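Local atomic coordinates of beta-d-glucoside glucohydrolase (Hypocrea jecorina, PDB entry 3ZZ1), a protein that probably hydrolyses terminal, non-reducing beta-D-glucosyl residues, releasing beta-D-glucose, as a family 3 beta-glucosidase of the cellulose degradation pathway. Residues S104-I109 with P307-S312; G98-A103 with R313-N318. One frame throughout, in Å; residues are numbered along the deposited sequence.

Contact 1 (S104-I109 with P307-S312); sequences SGIHVI and PSFNIS. With NAG (2-acetamido-2-deoxy-beta-D-glucopyranose), chain B.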
ATOM      1  N   SER A 104       6.497  15.745  15.210  1.00 11.94           N
ATOM      2  CA  SER A 104       5.490  16.772  14.933  1.00 11.89           C
ATOM      3  C   SER A 104       4.391  16.809  16.005  1.00 11.78           C
ATOM      4  O   SER A 104       3.479  17.637  15.943  1.00 11.78           O
ATOM      5  CB  SER A 104       4.873  16.559  13.544  1.00 12.10           C
ATOM      6  OG  SER A 104       5.860  16.640  12.528  1.00 12.35           O
ATOM      7  N   GLY A 105       4.481  15.906  16.980  1.00 11.55           N
ATOM      8  CA  GLY A 105       3.562  15.892  18.116  1.00 11.43           C
ATOM      9  C   GLY A 105       2.195  15.334  17.792  1.00 11.38           C
ATOM     10  O   GLY A 105       1.195  15.724  18.400  1.00 11.58           O
ATOM     11  N   ILE A 106       2.161  14.422  16.825  1.00 11.33           N
ATOM     12  CA  ILE A 106       0.956  13.708  16.441  1.00 11.01           C
ATOM     13  C   ILE A 106       1.006  12.320  17.067  1.00 11.21           C
ATOM     14  O   ILE A 106       2.038  11.645  17.000  1.00 11.53           O
ATOM     15  CB  ILE A 106       0.861  13.577  14.905  1.00 11.09           C
ATOM     16  CG1 ILE A 106       0.806  14.965  14.255  1.00 11.17           C
ATOM     17  CG2 ILE A 106      -0.344  12.724  14.504  1.00 10.35           C
ATOM     18  CD1 ILE A 106       1.385  15.017  12.855  1.00 10.44           C
ATOM     19  N   HIS A 107      -0.107  11.892  17.660  1.00 11.04           N
ATOM     20  CA  HIS A 107      -0.192  10.575  18.295  1.00 11.00           C
ATOM     21  C   HIS A 107      -0.553   9.456  17.313  1.00 10.95           C
ATOM     22  O   HIS A 107      -0.046   8.335  17.429  1.00 11.16           O
ATOM     23  CB  HIS A 107      -1.202  10.594  19.445  1.00 11.02           C
ATOM     24  CG  HIS A 107      -0.966  11.683  20.442  1.00 11.38           C
ATOM     25  ND1 HIS A 107      -1.802  12.773  20.564  1.00 10.88           N
ATOM     26  CD2 HIS A 107       0.019  11.859  21.355  1.00 11.07           C
ATOM     27  CE1 HIS A 107      -1.346  13.570  21.513  1.00 11.12           C
ATOM     28  NE2 HIS A 107      -0.242  13.038  22.008  1.00 11.42           N
ATOM     29  N   VAL A 108      -1.433   9.753  16.362  1.00 10.58           N
ATOM     30  CA  VAL A 108      -1.945   8.729  15.456  1.00 10.69           C
ATOM     31  C   VAL A 108      -1.733   9.128  14.000  1.00 10.81           C
ATOM     32  O   VAL A 108      -2.153  10.207  13.581  1.00 11.02           O
ATOM     33  CB  VAL A 108      -3.461   8.423  15.692  1.00 10.44           C
ATOM     34  CG1 VAL A 108      -3.845   7.128  15.020  1.00 10.39           C
ATOM     35  CG2 VAL A 108      -3.792   8.343  17.178  1.00  9.71           C
ATOM     36  N   ILE A 109      -1.063   8.256  13.248  1.00 10.74           N
ATOM     37  CA  ILE A 109      -0.915   8.428  11.804  1.00 10.71           C
ATOM     38  C   ILE A 109      -1.916   7.528  11.074  1.00 10.81           C
ATOM     39  O   ILE A 109      -2.038   6.331  11.376  1.00 10.64           O
ATOM     40  CB  ILE A 109       0.549   8.189  11.319  1.00 10.70           C
ATOM     41  CG1 ILE A 109       0.733   8.678   9.874  1.00 10.04           C
ATOM     42  CG2 ILE A 109       0.960   6.727  11.467  1.00 10.86           C
ATOM     43  CD1 ILE A 109       0.665  10.194   9.714  1.00  7.23           C
ATOM     44  N   PRO A 307       6.369  15.129  22.278  1.00 13.49           N
ATOM     45  CA  PRO A 307       6.400  16.463  21.687  1.00 13.39           C
ATOM     46  C   PRO A 307       5.001  17.029  21.486  1.00 13.50           C
ATOM     47  O   PRO A 307       4.050  16.275  21.274  1.00 13.70           O
ATOM     48  CB  PRO A 307       7.084  16.233  20.336  1.00 13.24           C
ATOM     49  CG  PRO A 307       7.900  15.002  20.532  1.00 13.36           C
ATOM     50  CD  PRO A 307       7.036  14.140  21.413  1.00 13.69           C
ATOM     51  N   SER A 308       4.883  18.348  21.576  1.00 13.60           N
ATOM     52  CA  SER A 308       3.616  19.029  21.356  1.00 13.75           C
ATOM     53  C   SER A 308       3.350  19.106  19.856  1.00 13.97           C
ATOM     54  O   SER A 308       4.283  19.000  19.047  1.00 13.77           O
ATOM     55  CB  SER A 308       3.662  20.430  21.958  1.00 13.56           C
ATOM     56  OG  SER A 308       4.669  21.187  21.323  1.00 13.51           O
ATOM     57  N   PHE A 309       2.084  19.284  19.493  1.00 14.10           N
ATOM     58  CA  PHE A 309       1.693  19.341  18.090  1.00 14.45           C
ATOM     59  C   PHE A 309       2.225  20.597  17.405  1.00 14.67           C
ATOM     60  O   PHE A 309       1.957  21.717  17.842  1.00 14.60           O
ATOM     61  CB  PHE A 309       0.169  19.262  17.926  1.00 14.28           C
ATOM     62  CG  PHE A 309      -0.299  19.497  16.509  1.00 14.33           C
ATOM     63  CD1 PHE A 309      -0.174  18.498  15.546  1.00 14.09           C
ATOM     64  CD2 PHE A 309      -0.853  20.723  16.134  1.00 14.16           C
ATOM     65  CE1 PHE A 309      -0.600  18.708  14.231  1.00 13.74           C
ATOM     66  CE2 PHE A 309      -1.277  20.943  14.824  1.00 14.60           C
ATOM     67  CZ  PHE A 309      -1.153  19.931  13.869  1.00 13.52           C
ATOM     68  N   ASN A 310       2.973  20.391  16.326  1.00 14.89           N
ATOM     69  CA  ASN A 310       3.471  21.485  15.514  1.00 15.26           C
ATOM     70  C   ASN A 310       3.944  20.947  14.169  1.00 15.28           C
ATOM     71  O   ASN A 310       4.954  20.246  14.087  1.00 15.01           O
ATOM     72  CB  ASN A 310       4.587  22.233  16.255  1.00 15.52           C
ATOM     73  CG  ASN A 310       5.101  23.441  15.497  1.00 16.41           C
ATOM     74  OD1 ASN A 310       4.822  23.623  14.307  1.00 15.94           O
ATOM     75  ND2 ASN A 310       5.863  24.278  16.192  1.00 18.04           N
ATOM     76  N   ILE A 311       3.198  21.270  13.116  1.00 15.38           N
ATOM     77  CA  ILE A 311       3.532  20.790  11.768  1.00 15.59           C
ATOM     78  C   ILE A 311       4.376  21.791  10.971  1.00 15.56           C
ATOM     79  O   ILE A 311       4.545  21.647   9.760  1.00 15.93           O
ATOM     80  CB  ILE A 311       2.273  20.333  10.972  1.00 15.59           C
ATOM     81  CG1 ILE A 311       1.150  21.369  11.089  1.00 15.62           C
ATOM     82  CG2 ILE A 311       1.809  18.942  11.456  1.00 15.29           C
ATOM     83  CD1 ILE A 311      -0.019  21.122  10.166  1.00 17.31           C
ATOM     84  N   SER A 312       4.919  22.794  11.655  1.00 15.54           N
ATOM     85  CA  SER A 312       5.862  23.722  11.024  1.00 15.60           C
ATOM     86  C   SER A 312       7.313  23.293  11.263  1.00 15.70           C
ATOM     87  O   SER A 312       8.233  23.783  10.595  1.00 15.74           O
ATOM     88  CB  SER A 312       5.631  25.156  11.507  1.00 15.43           C
ATOM     89  OG  SER A 312       4.377  25.640  11.059  1.00 15.66           O
TER
HETATM   90  C1  NAG B 911       6.446  25.443  15.587  1.00 20.18           C
HETATM   91  C2  NAG B 911       6.584  26.591  16.581  1.00 21.93           C
HETATM   92  C3  NAG B 911       7.418  27.733  15.987  1.00 22.13           C
HETATM   93  C4  NAG B 911       8.713  27.211  15.361  1.00 22.20           C
HETATM   94  C5  NAG B 911       8.399  26.085  14.387  1.00 21.82           C
HETATM   95  C6  NAG B 911       9.652  25.510  13.726  1.00 22.19           C
HETATM   96  C7  NAG B 911       4.807  26.977  18.228  1.00 21.99           C
HETATM   97  C8  NAG B 911       3.399  27.443  18.436  1.00 21.97           C
HETATM   98  N2  NAG B 911       5.250  27.014  16.972  1.00 22.00           N
HETATM   99  O3  NAG B 911       7.755  28.638  17.012  1.00 23.49           O
HETATM  100  O4  NAG B 911       9.394  28.240  14.685  1.00 22.61           O
HETATM  101  O5  NAG B 911       7.722  25.073  15.101  1.00 21.23           O
HETATM  102  O6  NAG B 911      10.393  24.738  14.649  1.00 22.18           O
HETATM  103  O7  NAG B 911       5.478  26.593  19.187  1.00 22.37           O
HETATM  104  O   HOH W   1       1.089  16.108  21.503  1.00 17.35           O
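Ile106 carries CG1 beside its backbone N (chi1 -61°) and Phe309 holds CG anti to its own (chi1 173°), and between them these torsions bring the isoleucine to the rim of the phenyl ring. CG1 of Ile106 lies in the ring plane, 3.9 Å from CD1 of Phe309, with CE1 almost as near. Further along the isoleucine, CD1 touches the CG2 methyl of Ile311. Val66 and Cys58 pack on Ile106 as well, while Pro41 and Cys42 lie against the phenyl group. Beside these side chains the two backbones meet. Asn310 N donates to Ser104 O over 2.8 Å in a nearly straight bond (168°), coming from above the carbonyl plane, and the same oxygen takes a CA-H...O contact from Phe309 CA. Gly105, with positive phi, ends helix 87-103 in a Schellman motif and opens the turn that leads into strand 108-109 of the TIM-barrel-like N-terminal domain. Its CA approaches Ser308 O to 3.3 Å in a second CA-H...O contact; a CB on this residue would clash with Ser308 O and Phe309 N. A water donates to both Gly105 O and Pro307 O. Asn310 ND2 is bonded covalently to C1 of the N-acetylglucosamine, and its OD1 accepts from Ser312 N at 2.8 Å in an Asx turn, which probably limits rotation of the amide that bears the sugar.

Contact 2 (G98-A103 with R313-N318); sequences GEEVKA and RNVQGN. With NAG (2-acetamido-2-deoxy-beta-D-glucopyranose), chain B.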
ATOM      1  N   GLY A  98       7.232   7.217  11.349  1.00 12.81           N
ATOM      2  CA  GLY A  98       7.011   7.265  12.793  1.00 12.71           C
ATOM      3  C   GLY A  98       7.780   8.391  13.458  1.00 12.53           C
ATOM      4  O   GLY A  98       7.216   9.156  14.249  1.00 12.40           O
ATOM      5  N   GLU A  99       9.067   8.497  13.125  1.00 12.36           N
ATOM      6  CA  GLU A  99       9.941   9.542  13.677  1.00 12.33           C
ATOM      7  C   GLU A  99       9.411  10.950  13.416  1.00 12.13           C
ATOM      8  O   GLU A  99       9.389  11.787  14.324  1.00 12.03           O
ATOM      9  CB  GLU A  99      11.367   9.404  13.137  1.00 12.18           C
ATOM     10  CG  GLU A  99      12.174   8.315  13.830  1.00 13.42           C
ATOM     11  CD  GLU A  99      13.532   8.071  13.194  1.00 14.28           C
ATOM     12  OE1 GLU A  99      14.031   8.953  12.463  1.00 15.43           O
ATOM     13  OE2 GLU A  99      14.110   6.992  13.435  1.00 15.32           O
ATOM     14  N   GLU A 100       8.971  11.191  12.183  1.00 11.76           N
ATOM     15  CA  GLU A 100       8.460  12.504  11.779  1.00 11.84           C
ATOM     16  C   GLU A 100       7.118  12.825  12.426  1.00 11.71           C
ATOM     17  O   GLU A 100       6.874  13.965  12.819  1.00 11.89           O
ATOM     18  CB  GLU A 100       8.364  12.606  10.253  1.00 11.58           C
ATOM     19  CG  GLU A 100       9.705  12.386   9.571  1.00 11.20           C
ATOM     20  CD  GLU A 100       9.839  13.068   8.223  1.00 11.15           C
ATOM     21  OE1 GLU A 100       8.856  13.662   7.742  1.00 10.63           O
ATOM     22  OE2 GLU A 100      10.949  13.006   7.643  1.00 11.48           O
ATOM     23  N   VAL A 101       6.263  11.811  12.542  1.00 11.67           N
ATOM     24  CA  VAL A 101       4.950  11.959  13.172  1.00 11.72           C
ATOM     25  C   VAL A 101       5.081  12.350  14.648  1.00 11.90           C
ATOM     26  O   VAL A 101       4.451  13.319  15.088  1.00 11.88           O
ATOM     27  CB  VAL A 101       4.085  10.684  13.000  1.00 11.69           C
ATOM     28  CG1 VAL A 101       2.775  10.807  13.753  1.00 11.26           C
ATOM     29  CG2 VAL A 101       3.815  10.423  11.518  1.00 11.53           C
ATOM     30  N   LYS A 102       5.908  11.614  15.396  1.00 12.09           N
ATOM     31  CA  LYS A 102       6.150  11.912  16.808  0.50 12.11           C
ATOM     32  C   LYS A 102       6.805  13.281  16.961  1.00 12.19           C
ATOM     33  O   LYS A 102       6.398  14.084  17.810  1.00 12.14           O
ATOM     34  CB  LYS A 102       7.019  10.823  17.449  0.50 12.16           C
ATOM     35  CG  LYS A 102       7.223  10.975  18.952  0.50 12.09           C
ATOM     36  CD  LYS A 102       7.669   9.663  19.574  0.50 12.02           C
ATOM     37  CE  LYS A 102       8.053   9.840  21.035  0.50 12.18           C
ATOM     38  NZ  LYS A 102       9.392  10.470  21.184  0.50 12.07           N
ATOM     39  N   ALA A 103       7.812  13.543  16.126  1.00 12.17           N
ATOM     40  CA  ALA A 103       8.531  14.811  16.166  1.00 12.16           C
ATOM     41  C   ALA A 103       7.606  16.000  15.904  1.00 12.11           C
ATOM     42  O   ALA A 103       7.890  17.121  16.337  1.00 12.18           O
ATOM     43  CB  ALA A 103       9.698  14.799  15.187  1.00 11.98           C
ATOM     44  N   ARG A 313       7.507  22.374  12.210  1.00 15.68           N
ATOM     45  CA  ARG A 313       8.834  21.865  12.548  1.00 15.73           C
ATOM     46  C   ARG A 313       9.459  21.113  11.391  1.00 16.03           C
ATOM     47  O   ARG A 313       8.785  20.317  10.726  1.00 16.28           O
ATOM     48  CB  ARG A 313       8.756  20.917  13.744  1.00 15.76           C
ATOM     49  CG  ARG A 313       8.817  21.583  15.087  1.00 14.54           C
ATOM     50  CD  ARG A 313       8.637  20.553  16.181  1.00 13.64           C
ATOM     51  NE  ARG A 313       8.008  21.147  17.359  1.00 11.69           N
ATOM     52  CZ  ARG A 313       7.155  20.512  18.154  1.00 12.04           C
ATOM     53  NH1 ARG A 313       6.818  19.251  17.906  1.00 11.36           N
ATOM     54  NH2 ARG A 313       6.633  21.144  19.197  1.00 12.04           N
ATOM     55  N   ASN A 314      10.748  21.365  11.162  1.00 16.08           N
ATOM     56  CA  ASN A 314      11.532  20.601  10.199  1.00 16.14           C
ATOM     57  C   ASN A 314      11.985  19.303  10.847  1.00 16.07           C
ATOM     58  O   ASN A 314      12.933  19.280  11.641  1.00 15.95           O
ATOM     59  CB  ASN A 314      12.733  21.405   9.692  1.00 16.10           C
ATOM     60  CG  ASN A 314      13.452  20.728   8.523  1.00 17.19           C
ATOM     61  OD1 ASN A 314      13.390  19.505   8.344  1.00 17.37           O
ATOM     62  ND2 ASN A 314      14.150  21.530   7.725  1.00 17.74           N
ATOM     63  N   VAL A 315      11.292  18.224  10.498  1.00 15.82           N
ATOM     64  CA  VAL A 315      11.514  16.915  11.107  1.00 15.62           C
ATOM     65  C   VAL A 315      12.140  15.909  10.127  1.00 15.63           C
ATOM     66  O   VAL A 315      12.165  14.705  10.391  1.00 15.71           O
ATOM     67  CB  VAL A 315      10.190  16.352  11.685  1.00 15.79           C
ATOM     68  CG1 VAL A 315       9.632  17.294  12.759  1.00 15.61           C
ATOM     69  CG2 VAL A 315       9.147  16.129  10.568  1.00 14.90           C
ATOM     70  N   GLN A 316      12.655  16.413   9.007  1.00 15.57           N
ATOM     71  CA  GLN A 316      13.145  15.564   7.915  1.00 15.62           C
ATOM     72  C   GLN A 316      14.393  14.759   8.264  1.00 15.65           C
ATOM     73  O   GLN A 316      14.482  13.578   7.923  1.00 15.68           O
ATOM     74  CB  GLN A 316      13.408  16.391   6.650  1.00 15.82           C
ATOM     75  CG  GLN A 316      12.159  16.973   5.999  1.00 15.68           C
ATOM     76  CD  GLN A 316      12.491  17.985   4.923  1.00 15.98           C
ATOM     77  OE1 GLN A 316      12.981  17.635   3.849  1.00 15.47           O
ATOM     78  NE2 GLN A 316      12.219  19.254   5.208  1.00 15.62           N
ATOM     79  N   GLY A 317      15.348  15.394   8.942  1.00 15.36           N
ATOM     80  CA  GLY A 317      16.664  14.795   9.153  1.00 15.31           C
ATOM     81  C   GLY A 317      17.248  14.310   7.832  1.00 15.17           C
ATOM     82  O   GLY A 317      17.230  15.038   6.836  1.00 15.04           O
ATOM     83  N   ASN A 318      17.754  13.080   7.826  1.00 15.04           N
ATOM     84  CA  ASN A 318      18.292  12.450   6.624  0.50 15.00           C
ATOM     85  C   ASN A 318      17.352  11.361   6.079  1.00 14.93           C
ATOM     86  O   ASN A 318      17.795  10.442   5.376  1.00 15.07           O
ATOM     87  CB  ASN A 318      19.679  11.871   6.929  0.50 15.10           C
ATOM     88  CG  ASN A 318      20.577  11.814   5.707  0.50 15.24           C
ATOM     89  OD1 ASN A 318      21.722  11.375   5.791  0.50 16.00           O
ATOM     90  ND2 ASN A 318      20.063  12.255   4.566  0.50 15.09           N
TER
HETATM   91  C1  NAG B 911       6.446  25.443  15.587  1.00 20.18           C
HETATM   92  C2  NAG B 911       6.584  26.591  16.581  1.00 21.93           C
HETATM   93  C3  NAG B 911       7.418  27.733  15.987  1.00 22.13           C
HETATM   94  C4  NAG B 911       8.713  27.211  15.361  1.00 22.20           C
HETATM   95  C5  NAG B 911       8.399  26.085  14.387  1.00 21.82           C
HETATM   96  C6  NAG B 911       9.652  25.510  13.726  1.00 22.19           C
HETATM   97  C7  NAG B 911       4.807  26.977  18.228  1.00 21.99           C
HETATM   98  C8  NAG B 911       3.399  27.443  18.436  1.00 21.97           C
HETATM   99  N2  NAG B 911       5.250  27.014  16.972  1.00 22.00           N
HETATM  100  O3  NAG B 911       7.755  28.638  17.012  1.00 23.49           O
HETATM  101  O4  NAG B 911       9.394  28.240  14.685  1.00 22.61           O
HETATM  102  O5  NAG B 911       7.722  25.073  15.101  1.00 21.23           O
HETATM  103  O6  NAG B 911      10.393  24.738  14.649  1.00 22.18           O
HETATM  104  O7  NAG B 911       5.478  26.593  19.187  1.00 22.37           O
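Glu100 and Val315 mark the nearest backbone approach, 5.4 Å between their CA atoms, where an irregular loop passes the last turns of helix 87-103. Val315 points its side chain at the helix and splits its methyls between two residues: CG1 sits 3.5 Å from Ala103 CB, a tight contact, and CG2 lies 3.6 Å from Glu100 CB. The first torsion of Val315 (chi1 -60°) sets CG1 beside the backbone N and leaves CG2 between N and the carbonyl carbon. Beyond CG the Glu100 chain is extended, passing obliquely by Val315 until OE2 stands 3.4 Å from Gln316 CA. That oxygen is hydrogen-bonded to Thr73 and His319, which probably help to hold the carboxylate of this buried residue in place. The loop runs on from the glycosylated Asn310 toward helix 320-329, and an Asx turn bends it here: Asn314 OD1 accepts from Gln316 N. At the C-terminal end of the helix, Arg313 NH1 donates to Ala103 O over 2.9 Å (149° at the hydrogen), with the oxygen close to the guanidinium plane. Ser308 O is a second acceptor for NH1. An alanine in place of Arg313 would probably leave Ala103 O and Ser308 O without this shared donor and weaken the tie between loop and helix end. On its other flank, Arg313 CG comes within 3.6 Å of O6 of the N-acetylglucosamine.

Contact 1 and contact 2 share one loop, which lies between helix 282-298 and helix 320-329: residues 307-312 meet the chain just past helix 87-103, and residues 313-318 meet the helix itself. Their centres are about 9 Å apart. The Arg313 NH1 to Ser308 O bond, 2.8 Å long, ties contact 2 to contact 1, and Ile106 N lies 3.1 Å from Val101 O, a probable hydrogen bond. Packing adds to this, with Pro307 CG 3.2 Å from Lys102 O and Ile109 CD1 against Val101 CG2. Both contacts touch the same N-acetylglucosamine, a surface glycan attached to the protein rather than a ligand in a binding pocket.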